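Local coordinates for protein exopolygalacturonase (Yersinia enterocolitica, PDB 2UVF) that hydrolyses pectic polygalacturonate as a family 28 exopolygalacturonase, probably in the periplasm, and binds digalacturonic acid in a cleft on its parallel beta-helix, at residues D381-N387 against D403-A409; Q418-A424 against A446-L452; I438-T444 against G464-S469. All blocks are in the same frame, centred on the assembly; numbering follows the deposited sequence. Where two conformers were deposited one is given.

All three contacts join strands of successive coils of one parallel beta-helix. Contact 1 comes first along the chain and closes before contact 2 opens, whereas the segments of contacts 2 and 3 alternate. Strands 383-386, 405-408, 438-441 and 463-470 are neighbours in that order, so contacts 1 and 3, with centres about 9 Å apart, continue one ladder; between them Phe-407 N lies 2.8 Å from Val-439 O, a probable hydrogen bond. Contact 2 belongs to strands 421-427 and 448-459, its centre about 11 Å from that of contact 1 and 12 Å from that of contact 3. Contacts 1 and 3 both contribute residues to the digalacturonate pocket; contact 2 adjoins both through Ile-448.

Contact 1: D381-N387 against D403-A409; sequences DGIEFGN and DCINFAA. With ADA (alpha-D-galactopyranuronic acid), chain C.
Glu-384 and Asn-406, paired on adjacent parallel strands, meet the galacturonate of chain C from the same face of the ladder. Asn-406 OD1 accepts a hydrogen bond from sugar O3 at 2.7 Å, while O2 of the same sugar is also near but its proton has another acceptor within reach. With CG anti to the backbone N (chi1 -178°), the amide stands out toward the sugar, and its ND2 gives a weak bond to Asp-403 OD2, which may help hold its rotation. Glu-384 brings its carboxylate alongside the ring, CD lying 3.3 Å from O3, and Ala-408 CB closes in on the same hydroxyl. Behind these residues the backbones interlock: Asn-406 N donates to Ile-383 O at 3.0 Å, Phe-385 N to Asn-406 O at 2.8 Å, and Ala-408 N to Phe-385 O at 2.7 Å. On the reverse face Phe-385 and Phe-407 lie side by side, their planes 18° apart but slid so far that the rings barely overlap; Phe-385 CD2 touches Phe-407 CE1 at 3.4 Å. Ile-405 CG2 meets the edge of the Phe-385 ring, and Ile-383 CG2 lies over one face. Met-421 and Val-393 continue this apolar layer. In-register pairs, with Glu-384 and Asn-406 turned to the substrate and like isoleucines and phenylalanines stacked inward, are characteristic of the right-handed parallel beta-helix of family 28, here lining its sugar-binding cleft.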
loop_
_atom_site.group_PDB
_atom_site.type_symbol
_atom_site.label_atom_id
_atom_site.label_comp_id
_atom_site.label_asym_id
_atom_site.label_seq_id
_atom_site.Cartn_x
_atom_site.Cartn_y
_atom_site.Cartn_z
ATOM N N ASP A 381 8.630 2.710 2.578
ATOM C CA ASP A 381 7.533 1.880 2.061
ATOM C C ASP A 381 6.427 2.774 1.531
ATOM O O ASP A 381 6.354 3.937 1.909
ATOM C CB ASP A 381 7.031 0.773 3.032
ATOM C CG ASP A 381 6.999 1.195 4.468
ATOM O OD1 ASP A 381 6.802 2.424 4.721
ATOM O OD2 ASP A 381 7.147 0.283 5.343
ATOM N N GLY A 382 5.599 2.238 0.637
ATOM C CA GLY A 382 4.580 3.050 -0.033
ATOM C C GLY A 382 3.450 3.423 0.911
ATOM O O GLY A 382 3.270 4.590 1.227
ATOM N N ILE A 383 2.682 2.426 1.350
ATOM C CA ILE A 383 1.619 2.650 2.318
ATOM C C ILE A 383 1.719 1.609 3.419
ATOM O O ILE A 383 1.738 0.404 3.142
ATOM C CB ILE A 383 0.189 2.620 1.679
ATOM C CG1 ILE A 383 0.068 3.606 0.493
ATOM C CG2 ILE A 383 -0.877 2.928 2.760
ATOM C CD1 ILE A 383 -1.198 3.478 -0.357
ATOM N N GLU A 384 1.810 2.076 4.665
ATOM C CA GLU A 384 1.653 1.198 5.827
ATOM C C GLU A 384 0.223 1.230 6.329
ATOM O O GLU A 384 -0.335 2.309 6.497
ATOM C CB GLU A 384 2.579 1.609 6.976
ATOM C CG GLU A 384 4.019 1.397 6.691
ATOM C CD GLU A 384 4.891 1.767 7.845
ATOM O OE1 GLU A 384 4.375 2.231 8.881
ATOM O OE2 GLU A 384 6.105 1.579 7.721
ATOM N N PHE A 385 -0.356 0.045 6.548
ATOM C CA PHE A 385 -1.620 -0.098 7.251
ATOM C C PHE A 385 -1.325 -0.767 8.609
ATOM O O PHE A 385 -0.779 -1.870 8.670
ATOM C CB PHE A 385 -2.645 -0.882 6.424
ATOM C CG PHE A 385 -3.158 -0.147 5.204
ATOM C CD1 PHE A 385 -3.935 1.005 5.339
ATOM C CD2 PHE A 385 -2.879 -0.623 3.914
ATOM C CE1 PHE A 385 -4.411 1.698 4.213
ATOM C CE2 PHE A 385 -3.352 0.054 2.783
ATOM C CZ PHE A 385 -4.124 1.218 2.936
ATOM N N GLY A 386 -1.645 -0.064 9.697
ATOM C CA GLY A 386 -1.298 -0.525 11.042
ATOM C C GLY A 386 -2.470 -0.548 12.002
ATOM O O GLY A 386 -3.021 0.506 12.351
ATOM N N ASN A 387 -2.853 -1.747 12.431
ATOM C CA ASN A 387 -4.002 -1.930 13.345
ATOM C C ASN A 387 -5.232 -1.171 12.860
ATOM O O ASN A 387 -5.978 -0.585 13.655
ATOM C CB ASN A 387 -3.644 -1.545 14.808
ATOM C CG ASN A 387 -2.568 -2.436 15.394
ATOM O OD1 ASN A 387 -2.868 -3.419 16.069
ATOM N ND2 ASN A 387 -1.305 -2.126 15.098
ATOM N N ASP A 403 8.765 -1.919 1.217
ATOM C CA ASP A 403 7.568 -2.687 0.858
ATOM C C ASP A 403 6.628 -1.716 0.164
ATOM O O ASP A 403 6.612 -0.540 0.510
ATOM C CB ASP A 403 6.854 -3.260 2.093
ATOM C CG ASP A 403 7.700 -4.277 2.861
ATOM O OD1 ASP A 403 8.577 -4.935 2.232
ATOM O OD2 ASP A 403 7.461 -4.448 4.090
ATOM N N CYS A 404 5.859 -2.198 -0.808
ATOM C CA CYS A 404 4.882 -1.361 -1.478
ATOM C C CYS A 404 3.665 -1.131 -0.595
ATOM O O CYS A 404 3.341 0.005 -0.290
ATOM C CB CYS A 404 4.493 -1.954 -2.841
ATOM S SG CYS A 404 5.897 -2.236 -3.983
ATOM N N ILE A 405 2.961 -2.201 -0.239
ATOM C CA ILE A 405 1.882 -2.128 0.730
ATOM C C ILE A 405 2.250 -3.064 1.876
ATOM O O ILE A 405 2.525 -4.253 1.669
ATOM C CB ILE A 405 0.477 -2.467 0.137
ATOM C CG1 ILE A 405 0.140 -1.533 -1.028
ATOM C CG2 ILE A 405 -0.626 -2.411 1.227
ATOM C CD1 ILE A 405 -0.978 -2.064 -1.921
ATOM N N ASN A 406 2.313 -2.494 3.077
ATOM C CA ASN A 406 2.662 -3.260 4.254
ATOM C C ASN A 406 1.501 -3.284 5.235
ATOM O O ASN A 406 0.812 -2.280 5.405
ATOM C CB ASN A 406 3.888 -2.638 4.928
ATOM C CG ASN A 406 4.338 -3.426 6.132
ATOM O OD1 ASN A 406 3.937 -3.151 7.259
ATOM N ND2 ASN A 406 5.154 -4.426 5.896
ATOM N N PHE A 407 1.288 -4.427 5.877
ATOM C CA PHE A 407 0.276 -4.531 6.954
ATOM C C PHE A 407 0.937 -4.878 8.261
ATOM O O PHE A 407 1.730 -5.799 8.328
ATOM C CB PHE A 407 -0.801 -5.557 6.622
ATOM C CG PHE A 407 -1.561 -5.230 5.382
ATOM C CD1 PHE A 407 -2.594 -4.306 5.415
ATOM C CD2 PHE A 407 -1.229 -5.844 4.168
ATOM C CE1 PHE A 407 -3.292 -4.003 4.259
ATOM C CE2 PHE A 407 -1.925 -5.543 3.013
ATOM C CZ PHE A 407 -2.953 -4.608 3.052
ATOM N N ALA A 408 0.622 -4.111 9.290
ATOM C CA ALA A 408 1.223 -4.298 10.605
ATOM C C ALA A 408 0.120 -4.438 11.665
ATOM O O ALA A 408 -0.919 -3.788 11.570
ATOM C CB ALA A 408 2.107 -3.121 10.938
ATOM N N ALA A 409 0.371 -5.258 12.685
ATOM C CA ALA A 409 -0.607 -5.440 13.761
ATOM C C ALA A 409 -0.017 -5.461 15.191
ATOM O O ALA A 409 -0.667 -5.916 16.136
ATOM C CB ALA A 409 -1.450 -6.654 13.493
HETATM C C1 ADA C . 8.028 -2.739 10.416
HETATM C C2 ADA C . 6.538 -2.748 10.015
HETATM C C3 ADA C . 6.209 -1.368 9.412
HETATM C C4 ADA C . 6.501 -0.243 10.453
HETATM C C5 ADA C . 7.981 -0.311 10.890
HETATM C C6 ADA C . 8.487 0.703 11.953
HETATM O O2 ADA C . 6.247 -3.822 9.100
HETATM O O3 ADA C . 4.863 -1.326 8.945
HETATM O O4 ADA C . 5.639 -0.346 11.592
HETATM O O5 ADA C . 8.328 -1.653 11.352
HETATM O O6B ADA C . 9.143 0.227 12.905
HETATM O O6A ADA C . 8.234 1.923 11.803
#

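Contact 2: Q418-A424 against A446-L452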
loop_
_atom_site.group_PDB
_atom_site.type_symbol
_atom_site.label_atom_id
_atom_site.label_comp_id
_atom_site.label_asym_id
_atom_site.label_seq_id
_atom_site.Cartn_x
_atom_site.Cartn_y
_atom_site.Cartn_z
ATOM N N GLN A 418 -4.779 -3.448 21.118
ATOM C CA GLN A 418 -5.129 -2.780 19.859
ATOM C C GLN A 418 -5.904 -3.742 18.945
ATOM O O GLN A 418 -5.774 -4.964 19.047
ATOM C CB GLN A 418 -3.854 -2.278 19.142
ATOM C CG GLN A 418 -2.563 -2.286 20.009
ATOM C CD GLN A 418 -1.284 -2.230 19.185
ATOM O OE1 GLN A 418 -1.029 -1.235 18.492
ATOM N NE2 GLN A 418 -0.469 -3.285 19.265
ATOM N N GLU A 419 -6.722 -3.159 18.074
ATOM C CA GLU A 419 -7.476 -3.862 17.029
ATOM C C GLU A 419 -6.621 -4.769 16.157
ATOM O O GLU A 419 -5.462 -4.468 15.896
ATOM C CB GLU A 419 -8.001 -2.824 16.066
ATOM C CG GLU A 419 -9.385 -2.304 16.265
ATOM C CD GLU A 419 -9.632 -1.183 15.286
ATOM O OE1 GLU A 419 -10.761 -0.665 15.246
ATOM O OE2 GLU A 419 -8.670 -0.814 14.559
ATOM N N PRO A 420 -7.206 -5.863 15.639
ATOM C CA PRO A 420 -6.452 -6.523 14.588
ATOM C C PRO A 420 -6.443 -5.646 13.311
ATOM O O PRO A 420 -7.340 -4.801 13.135
ATOM C CB PRO A 420 -7.213 -7.831 14.389
ATOM C CG PRO A 420 -8.589 -7.534 14.802
ATOM C CD PRO A 420 -8.483 -6.548 15.919
ATOM N N MET A 421 -5.396 -5.802 12.487
ATOM C CA MET A 421 -5.372 -5.250 11.129
ATOM C C MET A 421 -6.354 -6.096 10.289
ATOM O O MET A 421 -6.008 -7.197 9.847
ATOM C CB MET A 421 -3.926 -5.281 10.591
ATOM C CG MET A 421 -3.677 -4.747 9.170
ATOM S SD MET A 421 -4.180 -3.055 8.847
ATOM C CE MET A 421 -5.646 -3.334 7.832
ATOM N N LYS A 422 -7.578 -5.589 10.095
ATOM C CA LYS A 422 -8.680 -6.396 9.541
ATOM C C LYS A 422 -9.413 -5.733 8.368
ATOM O O LYS A 422 -10.004 -4.670 8.520
ATOM C CB LYS A 422 -9.680 -6.774 10.667
ATOM C CG LYS A 422 -10.946 -7.501 10.207
ATOM C CD LYS A 422 -11.897 -7.898 11.358
ATOM C CE LYS A 422 -13.227 -8.403 10.746
ATOM N NZ LYS A 422 -14.399 -8.577 11.701
ATOM N N GLY A 423 -9.382 -6.364 7.199
ATOM C CA GLY A 423 -10.119 -5.850 6.029
ATOM C C GLY A 423 -9.343 -4.968 5.060
ATOM O O GLY A 423 -9.355 -3.733 5.173
ATOM N N ALA A 424 -8.680 -5.593 4.086
ATOM C CA ALA A 424 -7.932 -4.837 3.059
ATOM C C ALA A 424 -8.313 -5.283 1.640
ATOM O O ALA A 424 -8.424 -6.456 1.362
ATOM C CB ALA A 424 -6.456 -5.002 3.275
ATOM N N ALA A 446 -1.454 -8.325 16.790
ATOM C CA ALA A 446 -2.911 -8.389 16.986
ATOM C C ALA A 446 -3.664 -9.157 15.885
ATOM O O ALA A 446 -4.899 -9.204 15.891
ATOM C CB ALA A 446 -3.507 -6.984 17.167
ATOM N N TRP A 447 -2.920 -9.776 14.968
ATOM C CA TRP A 447 -3.472 -10.467 13.787
ATOM C C TRP A 447 -3.639 -9.550 12.569
ATOM O O TRP A 447 -4.133 -8.433 12.674
ATOM C CB TRP A 447 -4.786 -11.223 14.094
ATOM C CG TRP A 447 -4.575 -12.508 14.874
ATOM C CD1 TRP A 447 -4.793 -12.702 16.213
ATOM C CD2 TRP A 447 -4.089 -13.768 14.365
ATOM N NE1 TRP A 447 -4.479 -13.996 16.566
ATOM C CE2 TRP A 447 -4.047 -14.672 15.455
ATOM C CE3 TRP A 447 -3.687 -14.216 13.100
ATOM C CZ2 TRP A 447 -3.617 -15.999 15.316
ATOM C CZ3 TRP A 447 -3.265 -15.536 12.960
ATOM C CH2 TRP A 447 -3.234 -16.413 14.063
ATOM N N ILE A 448 -3.190 -10.045 11.422
ATOM C CA ILE A 448 -3.485 -9.437 10.126
ATOM C C ILE A 448 -4.446 -10.368 9.401
ATOM O O ILE A 448 -4.191 -11.569 9.286
ATOM C CB ILE A 448 -2.192 -9.201 9.277
ATOM C CG1 ILE A 448 -1.268 -8.194 9.983
ATOM C CG2 ILE A 448 -2.556 -8.738 7.845
ATOM C CD1 ILE A 448 0.203 -8.365 9.700
ATOM N N GLU A 449 -5.559 -9.833 8.915
ATOM C CA GLU A 449 -6.605 -10.720 8.433
ATOM C C GLU A 449 -7.572 -10.075 7.441
ATOM O O GLU A 449 -7.732 -8.855 7.414
ATOM C CB GLU A 449 -7.386 -11.274 9.631
ATOM C CG GLU A 449 -8.202 -10.212 10.366
ATOM C CD GLU A 449 -8.666 -10.647 11.753
ATOM O OE1 GLU A 449 -8.229 -11.717 12.247
ATOM O OE2 GLU A 449 -9.465 -9.896 12.338
ATOM N N ASP A 450 -8.228 -10.935 6.659
ATOM C CA ASP A 450 -9.248 -10.536 5.693
ATOM C C ASP A 450 -8.656 -9.609 4.639
ATOM O O ASP A 450 -9.173 -8.519 4.422
ATOM C CB ASP A 450 -10.460 -9.854 6.362
ATOM C CG ASP A 450 -11.053 -10.651 7.545
ATOM O OD1 ASP A 450 -10.773 -11.869 7.717
ATOM O OD2 ASP A 450 -11.845 -10.022 8.303
ATOM N N ILE A 451 -7.591 -10.075 3.990
ATOM C CA ILE A 451 -6.829 -9.319 2.991
ATOM C C ILE A 451 -7.091 -9.915 1.601
ATOM O O ILE A 451 -6.849 -11.103 1.381
ATOM C CB ILE A 451 -5.273 -9.383 3.278
ATOM C CG1 ILE A 451 -4.904 -9.089 4.757
ATOM C CG2 ILE A 451 -4.482 -8.505 2.322
ATOM C CD1 ILE A 451 -5.329 -7.697 5.321
ATOM N N LEU A 452 -7.569 -9.087 0.668
ATOM C CA LEU A 452 -7.777 -9.515 -0.737
ATOM C C LEU A 452 -7.023 -8.666 -1.784
ATOM O O LEU A 452 -7.347 -7.501 -2.008
ATOM C CB LEU A 452 -9.289 -9.636 -1.082
ATOM C CG LEU A 452 -9.669 -9.991 -2.534
ATOM C CD1 LEU A 452 -9.093 -11.336 -2.975
ATOM C CD2 LEU A 452 -11.169 -9.957 -2.770
#
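Successive coils of the parallel beta-helix meet here, strand 421-424 lying beside strand 448-452 with their directions only 7° apart. The ladder is started by Met-421 N bonding to Trp-447 O at 2.9 Å and carried on by Glu-449 N to Met-421 O at 2.8 Å, with Leu-452 N to Ala-424 O near its far end. On the inner face Ala-424 CB rests against Ile-451 CD1 at 3.6 Å, and Met-421 CB against Ile-448 CG1; the Phe-407 side chain packs against all four of these residues. The other face is polar. Lys-422 runs out fully extended, CG anti to the backbone N (chi1 174°), and its aliphatic carbons pass two carboxylates: CD lies 3.3 Å from Glu-449 OE2 and CE 3.2 Å from Asp-450 OD2. Pro-420 CG touches the same Glu-449 oxygen at 3.5 Å. The carboxylates are held from the next coil, Glu-449 OE1 by a salt bridge to Arg-478 and Asp-450 OD1 by Asn-479. Since Lys-422 NZ stays 4.5 Å from Asp-450 OD2, beyond a salt bridge, its charge probably acts on the acids only through longer-range electrostatics, while methylene contacts make the actual touch.

Contact 3: I438-T444 against G464-S469; sequences IVTGSHT and GLRAKS. With ADA (alpha-D-galactopyranuronic acid), chain C; ADA (alpha-D-galactopyranuronic acid), chain B.
The digalacturonate-binding cleft of this parallel beta-helix is bordered here by two adjacent coils, strand 438-441 running beside strand 466-469 at 15°. The ladder is regular at first: Arg-466 N donates to Ile-438 O at 2.8 Å and Thr-440 N to Arg-466 O at 2.8 Å, and Lys-468 N then reaches Thr-440 O at 3.0 Å, tilted out of the carbonyl plane. The pair Gly-441 and Lys-468 then bows apart, its CA atoms farther from each other than those of the bridged pairs before it, and the chains close again at Ser-442 and Ser-469. The peptide bond before Gly-441 is cis, and next to it Gly-441, Ser-442 and His-443 face the sugars. Gly-441 O lies near O2 of the chain C unit and O6B of the chain B unit, and His-443 lays one ring face beneath C1 of the former, its ND1 hydrogen-bonded to the hydroxyl of Tyr-233. Lys-468, bent along its length, passes its CD across Ser-442 CB at 3.5 Å, tighter than usual for two carbons. Its NZ lies 3.5 Å from both O5 and O6B of the chain B sugar; Asp-403 is a weak, distant ion-pair partner of the same amine, whose charge would probably favour the sugar carboxylate. On the inner side Ile-438 CG2 packs on Leu-465 CD1 at 3.9 Å. Thr-440 OG1, set between the backbone N and the carbonyl carbon (chi1 70°), faces Ala-467 CB; this hydroxyl is buried and finds no polar partner in the model. At the far end Thr-444 OG1 and Ser-469 OG share a hydrogen bond of 2.7 Å in which either may donate, and Thr-444 OG1 is also bonded to Gly-474 O.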
loop_
_atom_site.group_PDB
_atom_site.type_symbol
_atom_site.label_atom_id
_atom_site.label_comp_id
_atom_site.label_asym_id
_atom_site.label_seq_id
_atom_site.Cartn_x
_atom_site.Cartn_y
_atom_site.Cartn_z
ATOM N N ILE A 438 2.586 -7.110 -1.754
ATOM C CA ILE A 438 1.672 -7.296 -0.634
ATOM C C ILE A 438 2.448 -7.958 0.488
ATOM O O ILE A 438 2.916 -9.082 0.340
ATOM C CB ILE A 438 0.420 -8.126 -1.047
ATOM C CG1 ILE A 438 -0.256 -7.509 -2.294
ATOM C CG2 ILE A 438 -0.553 -8.341 0.151
ATOM C CD1 ILE A 438 -0.841 -6.114 -2.083
ATOM N N VAL A 439 2.609 -7.223 1.588
ATOM C CA VAL A 439 3.448 -7.648 2.694
ATOM C C VAL A 439 2.654 -7.696 3.993
ATOM O O VAL A 439 2.121 -6.678 4.422
ATOM C CB VAL A 439 4.681 -6.729 2.868
ATOM C CG1 VAL A 439 5.617 -7.306 3.949
ATOM C CG2 VAL A 439 5.402 -6.579 1.541
ATOM N N THR A 440 2.563 -8.890 4.589
ATOM C CA THR A 440 1.934 -9.105 5.901
ATOM C C THR A 440 2.931 -9.743 6.901
ATOM O O THR A 440 3.223 -10.912 6.773
ATOM C CB THR A 440 0.729 -10.111 5.803
ATOM O OG1 THR A 440 1.232 -11.420 5.536
ATOM C CG2 THR A 440 -0.259 -9.767 4.709
ATOM N N GLY A 441 3.544 -9.032 7.841
ATOM C CA GLY A 441 4.012 -7.667 7.732
ATOM C C GLY A 441 5.304 -7.699 8.531
ATOM O O GLY A 441 6.112 -6.798 8.438
ATOM N N SER A 442 5.475 -8.800 9.273
ATOM C CA SER A 442 6.477 -9.038 10.365
ATOM C C SER A 442 5.917 -8.645 11.726
ATOM O O SER A 442 5.941 -9.451 12.649
ATOM C CB SER A 442 7.859 -8.433 10.137
ATOM O OG SER A 442 8.486 -8.145 11.382
ATOM N N HIS A 443 5.403 -7.421 11.828
ATOM C CA HIS A 443 4.567 -7.010 12.972
ATOM C C HIS A 443 3.183 -7.663 12.841
ATOM O O HIS A 443 2.279 -7.078 12.259
ATOM C CB HIS A 443 4.433 -5.471 13.057
ATOM C CG HIS A 443 5.706 -4.753 13.407
ATOM N ND1 HIS A 443 5.736 -3.381 13.624
ATOM C CD2 HIS A 443 6.983 -5.210 13.603
ATOM C CE1 HIS A 443 6.977 -3.023 13.925
ATOM N NE2 HIS A 443 7.753 -4.114 13.921
ATOM N N THR A 444 3.033 -8.881 13.363
ATOM C CA THR A 444 1.769 -9.637 13.226
ATOM C C THR A 444 0.975 -9.835 14.536
ATOM O O THR A 444 -0.017 -10.587 14.568
ATOM C CB THR A 444 1.991 -11.000 12.542
ATOM O OG1 THR A 444 2.987 -11.730 13.261
ATOM C CG2 THR A 444 2.448 -10.818 11.096
ATOM N N GLY A 464 5.898 -10.990 -4.862
ATOM C CA GLY A 464 4.451 -10.750 -4.944
ATOM C C GLY A 464 3.777 -10.714 -3.573
ATOM O O GLY A 464 3.248 -9.698 -3.146
ATOM N N LEU A 465 3.798 -11.838 -2.880
ATOM C CA LEU A 465 3.158 -11.951 -1.595
ATOM C C LEU A 465 4.223 -12.340 -0.590
ATOM O O LEU A 465 4.878 -13.377 -0.737
ATOM C CB LEU A 465 2.009 -12.967 -1.641
ATOM C CG LEU A 465 1.261 -13.274 -0.346
ATOM C CD1 LEU A 465 0.702 -12.023 0.307
ATOM C CD2 LEU A 465 0.135 -14.288 -0.615
ATOM N N ARG A 466 4.424 -11.488 0.415
ATOM C CA ARG A 466 5.453 -11.694 1.438
ATOM C C ARG A 466 4.824 -11.701 2.833
ATOM O O ARG A 466 4.242 -10.716 3.261
ATOM C CB ARG A 466 6.560 -10.622 1.327
ATOM C CG ARG A 466 7.620 -10.596 2.468
ATOM C CD ARG A 466 8.481 -11.866 2.553
ATOM N NE ARG A 466 9.854 -11.577 2.987
ATOM C CZ ARG A 466 10.612 -12.386 3.729
ATOM N NH1 ARG A 466 10.135 -13.546 4.166
ATOM N NH2 ARG A 466 11.848 -12.022 4.060
ATOM N N ALA A 467 4.937 -12.836 3.514
ATOM C CA ALA A 467 4.360 -13.041 4.849
ATOM C C ALA A 467 5.493 -13.414 5.775
ATOM O O ALA A 467 6.094 -14.491 5.652
ATOM C CB ALA A 467 3.239 -14.126 4.857
ATOM N N LYS A 468 5.803 -12.492 6.678
ATOM C CA LYS A 468 6.954 -12.605 7.582
ATOM C C LYS A 468 6.522 -12.428 9.028
ATOM O O LYS A 468 5.682 -11.588 9.325
ATOM C CB LYS A 468 8.050 -11.584 7.212
ATOM C CG LYS A 468 7.561 -10.438 6.314
ATOM C CD LYS A 468 8.071 -9.061 6.738
ATOM C CE LYS A 468 9.272 -8.580 5.952
ATOM N NZ LYS A 468 9.307 -7.072 5.936
ATOM N N SER A 469 7.083 -13.241 9.921
ATOM C CA SER A 469 6.906 -13.043 11.367
ATOM C C SER A 469 8.053 -13.701 12.115
ATOM O O SER A 469 8.980 -14.220 11.484
ATOM C CB SER A 469 5.570 -13.609 11.849
ATOM O OG SER A 469 5.250 -13.127 13.139
HETATM C C1 ADA C . 8.028 -2.739 10.416
HETATM C C2 ADA C . 6.538 -2.748 10.015
HETATM C C3 ADA C . 6.209 -1.368 9.412
HETATM C C4 ADA C . 6.501 -0.243 10.453
HETATM C C5 ADA C . 7.981 -0.311 10.890
HETATM C C6 ADA C . 8.487 0.703 11.953
HETATM O O2 ADA C . 6.247 -3.822 9.100
HETATM O O3 ADA C . 4.863 -1.326 8.945
HETATM O O4 ADA C . 5.639 -0.346 11.592
HETATM O O5 ADA C . 8.328 -1.653 11.352
HETATM O O6B ADA C . 9.143 0.227 12.905
HETATM O O6A ADA C . 8.234 1.923 11.803
HETATM C C1 ADA B . 10.769 -2.894 6.397
HETATM C C2 ADA B . 10.186 -1.636 7.073
HETATM C C3 ADA B . 10.852 -1.531 8.464
HETATM C C4 ADA B . 10.219 -2.643 9.317
HETATM C C5 ADA B . 10.629 -3.975 8.663
HETATM C C6 ADA B . 9.989 -5.176 9.396
HETATM O O1 ADA B . 12.225 -2.892 6.321
HETATM O O2 ADA B . 10.342 -0.470 6.297
HETATM O O3 ADA B . 10.758 -0.210 9.053
HETATM O O4 ADA B . 8.779 -2.536 9.195
HETATM O O5 ADA B . 10.299 -4.016 7.207
HETATM O O6B ADA B . 8.822 -5.512 9.067
HETATM O O6A ADA B . 10.670 -5.758 10.278
#